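Long-range contact in beta-1,4-exocellulase (Thermobifida fusca, PDB 4B4H), which probably hydrolyses beta-1,4-glycosidic bonds of cellulose as a family 6 cellobiohydrolase, of which this chain is the catalytic domain: residues 242-254 with 305-318. Numbering follows the deposited sequence. Where two conformers were deposited one is given.
Sequences TVNGQLIRQSKWV and STDLNTYVDESRID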
loop_
_atom_site.group_PDB
_atom_site.type_symbol
_atom_site.label_atom_id
_atom_site.label_comp_id
_atom_site.label_asym_id
_atom_site.label_seq_id
_atom_site.Cartn_x
_atom_site.Cartn_y
_atom_site.Cartn_z
ATOM N N THR A 242 -1.106 -9.801 28.224
ATOM C CA THR A 242 -1.297 -8.858 29.313
ATOM C C THR A 242 0.029 -8.433 29.954
ATOM O O THR A 242 1.030 -9.158 29.891
ATOM C CB THR A 242 -2.307 -9.412 30.352
ATOM O OG1 THR A 242 -2.720 -8.370 31.244
ATOM C CG2 THR A 242 -1.719 -10.574 31.139
ATOM N N VAL A 243 0.030 -7.235 30.525
ATOM C CA VAL A 243 1.167 -6.702 31.272
ATOM C C VAL A 243 0.657 -6.549 32.693
ATOM O O VAL A 243 -0.118 -5.629 32.982
ATOM C CB VAL A 243 1.616 -5.327 30.742
ATOM C CG1 VAL A 243 2.898 -4.881 31.433
ATOM C CG2 VAL A 243 1.799 -5.371 29.234
ATOM N N ASN A 244 1.080 -7.464 33.565
ATOM C CA ASN A 244 0.437 -7.641 34.863
ATOM C C ASN A 244 -1.079 -7.830 34.669
ATOM O O ASN A 244 -1.483 -8.693 33.894
ATOM C CB ASN A 244 0.784 -6.481 35.794
ATOM C CG ASN A 244 2.230 -6.516 36.247
ATOM O OD1 ASN A 244 3.145 -6.164 35.496
ATOM N ND2 ASN A 244 2.440 -6.932 37.485
ATOM N N GLY A 245 -1.908 -7.015 35.321
ATOM C CA GLY A 245 -3.361 -7.108 35.152
ATOM C C GLY A 245 -3.949 -6.349 33.971
ATOM O O GLY A 245 -5.160 -6.373 33.757
ATOM N N GLN A 246 -3.096 -5.696 33.185
ATOM C CA GLN A 246 -3.553 -4.819 32.107
ATOM C C GLN A 246 -3.415 -5.448 30.728
ATOM O O GLN A 246 -2.359 -5.973 30.385
ATOM C CB GLN A 246 -2.787 -3.497 32.141
ATOM C CG GLN A 246 -2.967 -2.727 33.432
ATOM C CD GLN A 246 -2.389 -1.333 33.368
ATOM O OE1 GLN A 246 -1.205 -1.129 33.632
ATOM N NE2 GLN A 246 -3.229 -0.360 33.026
ATOM N N LEU A 247 -4.474 -5.357 29.931
ATOM C CA LEU A 247 -4.489 -5.955 28.600
ATOM C C LEU A 247 -3.687 -5.146 27.589
ATOM O O LEU A 247 -3.732 -3.913 27.579
ATOM C CB LEU A 247 -5.927 -6.149 28.097
ATOM C CG LEU A 247 -6.746 -7.293 28.711
ATOM C CD1 LEU A 247 -7.388 -6.889 30.031
ATOM C CD2 LEU A 247 -7.811 -7.754 27.734
ATOM N N ILE A 248 -2.951 -5.857 26.742
ATOM C CA ILE A 248 -2.314 -5.269 25.556
ATOM C C ILE A 248 -3.314 -4.371 24.799
ATOM O O ILE A 248 -2.945 -3.301 24.296
ATOM C CB ILE A 248 -1.769 -6.384 24.638
ATOM C CG1 ILE A 248 -0.747 -7.265 25.384
ATOM C CG2 ILE A 248 -1.237 -5.834 23.318
ATOM C CD1 ILE A 248 0.645 -6.699 25.528
ATOM N N ARG A 249 -4.577 -4.806 24.777
ATOM C CA ARG A 249 -5.658 -4.083 24.104
ATOM C C ARG A 249 -5.837 -2.640 24.572
ATOM O O ARG A 249 -6.246 -1.782 23.789
ATOM C CB ARG A 249 -6.975 -4.842 24.272
ATOM C CG ARG A 249 -7.060 -6.118 23.454
ATOM C CD ARG A 249 -8.147 -7.044 23.973
ATOM N NE ARG A 249 -8.163 -8.313 23.254
ATOM C CZ ARG A 249 -8.753 -8.500 22.079
ATOM N NH1 ARG A 249 -9.387 -7.501 21.488
ATOM N NH2 ARG A 249 -8.717 -9.685 21.498
ATOM N N GLN A 250 -5.544 -2.371 25.842
ATOM C CA GLN A 250 -5.816 -1.051 26.409
ATOM C C GLN A 250 -4.663 -0.075 26.263
ATOM O O GLN A 250 -4.801 1.099 26.627
ATOM C CB GLN A 250 -6.194 -1.155 27.885
ATOM C CG GLN A 250 -6.939 -2.416 28.283
ATOM C CD GLN A 250 -7.047 -2.521 29.782
ATOM O OE1 GLN A 250 -6.302 -3.274 30.418
ATOM N NE2 GLN A 250 -7.951 -1.734 30.367
ATOM N N SER A 251 -3.535 -0.549 25.731
ATOM C CA SER A 251 -2.366 0.302 25.522
ATOM C C SER A 251 -2.646 1.440 24.548
ATOM O O SER A 251 -3.565 1.357 23.711
ATOM C CB SER A 251 -1.156 -0.511 25.048
ATOM O OG SER A 251 -1.398 -1.091 23.775
ATOM N N LYS A 252 -1.846 2.496 24.676
ATOM C CA LYS A 252 -1.984 3.660 23.809
ATOM C C LYS A 252 -1.686 3.291 22.353
ATOM O O LYS A 252 -2.321 3.834 21.447
ATOM C CB LYS A 252 -1.139 4.849 24.299
ATOM C CG LYS A 252 0.370 4.679 24.199
ATOM C CD LYS A 252 1.106 5.865 24.809
ATOM C CE LYS A 252 2.613 5.667 24.755
ATOM N NZ LYS A 252 3.344 6.684 25.557
ATOM N N TRP A 253 -0.762 2.346 22.137
ATOM C CA TRP A 253 -0.448 1.846 20.787
ATOM C C TRP A 253 -1.577 1.056 20.174
ATOM O O TRP A 253 -2.062 1.395 19.089
ATOM C CB TRP A 253 0.819 0.990 20.795
ATOM C CG TRP A 253 1.186 0.426 19.433
ATOM C CD1 TRP A 253 1.258 -0.922 19.061
ATOM C CD2 TRP A 253 1.557 1.177 18.214
ATOM N NE1 TRP A 253 1.647 -1.050 17.740
ATOM C CE2 TRP A 253 1.821 0.171 17.173
ATOM C CE3 TRP A 253 1.671 2.536 17.890
ATOM C CZ2 TRP A 253 2.208 0.532 15.880
ATOM C CZ3 TRP A 253 2.061 2.888 16.588
ATOM C CH2 TRP A 253 2.304 1.905 15.601
ATOM N N VAL A 254 -2.002 -0.008 20.856
ATOM C CA VAL A 254 -2.995 -0.936 20.293
ATOM C C VAL A 254 -4.392 -0.308 20.241
ATOM O O VAL A 254 -5.119 -0.478 19.258
ATOM C CB VAL A 254 -3.002 -2.291 21.039
ATOM C CG1 VAL A 254 -3.938 -3.301 20.378
ATOM C CG2 VAL A 254 -1.590 -2.858 21.105
ATOM N N SER A 305 9.418 -4.500 31.515
ATOM C CA SER A 305 8.735 -3.434 32.255
ATOM C C SER A 305 7.322 -3.794 32.713
ATOM O O SER A 305 6.557 -4.416 31.971
ATOM C CB SER A 305 8.684 -2.150 31.420
ATOM O OG SER A 305 7.960 -1.128 32.087
ATOM N N THR A 306 6.996 -3.376 33.937
ATOM C CA THR A 306 5.664 -3.576 34.529
ATOM C C THR A 306 4.627 -2.540 34.085
ATOM O O THR A 306 3.435 -2.678 34.369
ATOM C CB THR A 306 5.719 -3.618 36.074
ATOM O OG1 THR A 306 6.646 -2.635 36.562
ATOM C CG2 THR A 306 6.155 -4.989 36.543
ATOM N N ASP A 307 5.083 -1.498 33.403
ATOM C CA ASP A 307 4.167 -0.508 32.859
ATOM C C ASP A 307 3.575 -1.052 31.560
ATOM O O ASP A 307 4.295 -1.624 30.735
ATOM C CB ASP A 307 4.887 0.825 32.628
ATOM C CG ASP A 307 3.963 1.909 32.092
ATOM O OD1 ASP A 307 3.001 2.294 32.792
ATOM O OD2 ASP A 307 4.210 2.390 30.968
ATOM N N LEU A 308 2.266 -0.886 31.398
ATOM C CA LEU A 308 1.559 -1.317 30.188
ATOM C C LEU A 308 2.150 -0.687 28.931
ATOM O O LEU A 308 2.506 -1.392 27.983
ATOM C CB LEU A 308 0.062 -1.001 30.283
ATOM C CG LEU A 308 -0.812 -1.387 29.082
ATOM C CD1 LEU A 308 -0.775 -2.887 28.822
ATOM C CD2 LEU A 308 -2.246 -0.921 29.269
ATOM N N ASN A 309 2.261 0.637 28.931
ATOM C CA ASN A 309 2.733 1.337 27.750
ATOM C C ASN A 309 4.235 1.216 27.525
ATOM O O ASN A 309 4.693 1.267 26.389
ATOM C CB ASN A 309 2.237 2.788 27.736
ATOM C CG ASN A 309 0.743 2.878 27.479
ATOM O OD1 ASN A 309 0.250 2.395 26.453
ATOM N ND2 ASN A 309 0.007 3.476 28.417
ATOM N N THR A 310 4.999 1.009 28.596
ATOM C CA THR A 310 6.439 0.793 28.457
ATOM C C THR A 310 6.748 -0.636 27.966
ATOM O O THR A 310 7.691 -0.840 27.205
ATOM C CB THR A 310 7.209 1.147 29.756
ATOM O OG1 THR A 310 6.739 2.404 30.265
ATOM C CG2 THR A 310 8.714 1.263 29.496
ATOM N N TYR A 311 5.930 -1.607 28.368
ATOM C CA TYR A 311 6.024 -2.975 27.835
ATOM C C TYR A 311 5.772 -2.980 26.332
ATOM O O TYR A 311 6.546 -3.567 25.549
ATOM C CB TYR A 311 5.004 -3.902 28.508
ATOM C CG TYR A 311 4.923 -5.282 27.865
ATOM C CD1 TYR A 311 4.148 -5.506 26.722
ATOM C CD2 TYR A 311 5.638 -6.360 28.390
ATOM C CE1 TYR A 311 4.090 -6.759 26.124
ATOM C CE2 TYR A 311 5.582 -7.615 27.796
ATOM C CZ TYR A 311 4.800 -7.810 26.667
ATOM O OH TYR A 311 4.734 -9.052 26.072
ATOM N N VAL A 312 4.679 -2.327 25.945
ATOM C CA VAL A 312 4.227 -2.316 24.561
ATOM C C VAL A 312 5.204 -1.511 23.705
ATOM O O VAL A 312 5.631 -1.979 22.647
ATOM C CB VAL A 312 2.770 -1.821 24.447
ATOM C CG1 VAL A 312 2.435 -1.446 23.018
ATOM C CG2 VAL A 312 1.801 -2.891 24.942
ATOM N N ASP A 313 5.599 -0.328 24.181
ATOM C CA ASP A 313 6.529 0.514 23.422
ATOM C C ASP A 313 7.920 -0.104 23.269
ATOM O O ASP A 313 8.576 0.129 22.261
ATOM C CB ASP A 313 6.590 1.933 23.996
ATOM C CG ASP A 313 5.265 2.697 23.822
ATOM O OD1 ASP A 313 4.370 2.242 23.068
ATOM O OD2 ASP A 313 5.115 3.772 24.437
ATOM N N GLU A 314 8.356 -0.895 24.250
ATOM C CA GLU A 314 9.671 -1.567 24.203
ATOM C C GLU A 314 9.723 -2.949 23.536
ATOM O O GLU A 314 10.816 -3.481 23.306
ATOM C CB GLU A 314 10.250 -1.713 25.611
ATOM C CG GLU A 314 10.708 -0.422 26.266
ATOM C CD GLU A 314 11.242 -0.651 27.670
ATOM O OE1 GLU A 314 11.480 -1.829 28.045
ATOM O OE2 GLU A 314 11.429 0.347 28.399
ATOM N N SER A 315 8.556 -3.521 23.246
ATOM C CA SER A 315 8.445 -4.858 22.654
ATOM C C SER A 315 8.066 -4.837 21.185
ATOM O O SER A 315 8.292 -5.815 20.477
ATOM C CB SER A 315 7.396 -5.673 23.404
ATOM O OG SER A 315 7.848 -5.970 24.705
ATOM N N ARG A 316 7.462 -3.736 20.740
ATOM C CA ARG A 316 6.945 -3.636 19.371
ATOM C C ARG A 316 8.014 -3.263 18.358
ATOM O O ARG A 316 8.875 -2.421 18.633
ATOM C CB ARG A 316 5.756 -2.673 19.282
ATOM C CG ARG A 316 6.005 -1.224 19.685
ATOM C CD ARG A 316 4.649 -0.544 19.733
ATOM N NE ARG A 316 4.631 0.828 20.232
ATOM C CZ ARG A 316 4.662 1.915 19.465
ATOM N NH1 ARG A 316 4.786 1.811 18.146
ATOM N NH2 ARG A 316 4.593 3.114 20.015
ATOM N N ILE A 317 7.961 -3.907 17.195
ATOM C CA ILE A 317 8.935 -3.635 16.139
ATOM C C ILE A 317 8.538 -2.397 15.329
ATOM O O ILE A 317 9.397 -1.639 14.941
ATOM C CB ILE A 317 9.229 -4.855 15.237
ATOM C CG1 ILE A 317 7.990 -5.287 14.455
ATOM C CG2 ILE A 317 9.815 -5.974 16.093
ATOM C CD1 ILE A 317 8.293 -6.157 13.256
ATOM N N ASP A 318 7.242 -2.226 15.072
ATOM C CA ASP A 318 6.727 -0.986 14.496
ATOM C C ASP A 318 6.846 0.081 15.573
ATOM O O ASP A 318 6.051 0.083 16.530
ATOM C CB ASP A 318 5.264 -1.179 14.074
ATOM C CG ASP A 318 4.661 0.045 13.384
ATOM O OD1 ASP A 318 5.238 1.160 13.418
ATOM O OD2 ASP A 318 3.570 -0.130 12.807
HETATM O O HOH W 1 0.994 0.239 33.598
HETATM O O HOH W 2 -2.998 1.986 28.707
HETATM O O HOH W 3 1.723 1.535 24.084
#
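Arg316 lays its guanidinium flat on the indole of Trp253, the planes 11° apart and CZ 3.8 Å from the centroid of the Trp253 six-membered ring, a stacked cation-pi pair; farther back, Arg316 CD makes a CH-pi contact over the five-membered ring. At the edge of the six-membered ring, Asp318 OD2 meets Trp253 CZ2, the carboxylate, itself salt-bridged to Arg320, turned 76° from the indole. Lys252 N gives Asn309 OD1 a nearly straight hydrogen bond of 2.7 Å in the carbonyl plane; the amide oxygen suits this backbone N-H and also accepts from a water. At the other end, apolar Val243 and Ile248 suit the ring of Tyr311: with Val243 CG1 anti to the backbone N (chi1 -173°), CG2 stands 3.4 Å from Tyr311 CG, and Ile248 CD1 meets CE1. Leu308 CD1 lies against Val243 CG2 and Leu247 O.

In the second shell, Asp313 OD1 takes NE and NH2 of Arg316 in the guanidinium plane, fixing its rotation, while OD2 meets Lys252 NZ in a longer, 3.6 Å salt bridge. An alanine in place of Arg316 would probably uncover the indole face and deprive Asp313 of one cationic partner. Asp307 caps the helix through Thr310 N, and a water joins it to Gln246 OE1 and Leu308 N.

Helix 308-315 thus packs against the hairpin of strands 242-243 and 246-247 and the 3-10 turn 248-250, an excursion outside the central, mostly parallel sheet; past the helix, the side chain of Asp318 lies about 6 Å from that of Asn228 and about 7 Å from that of His188, both predicted to bind substrate.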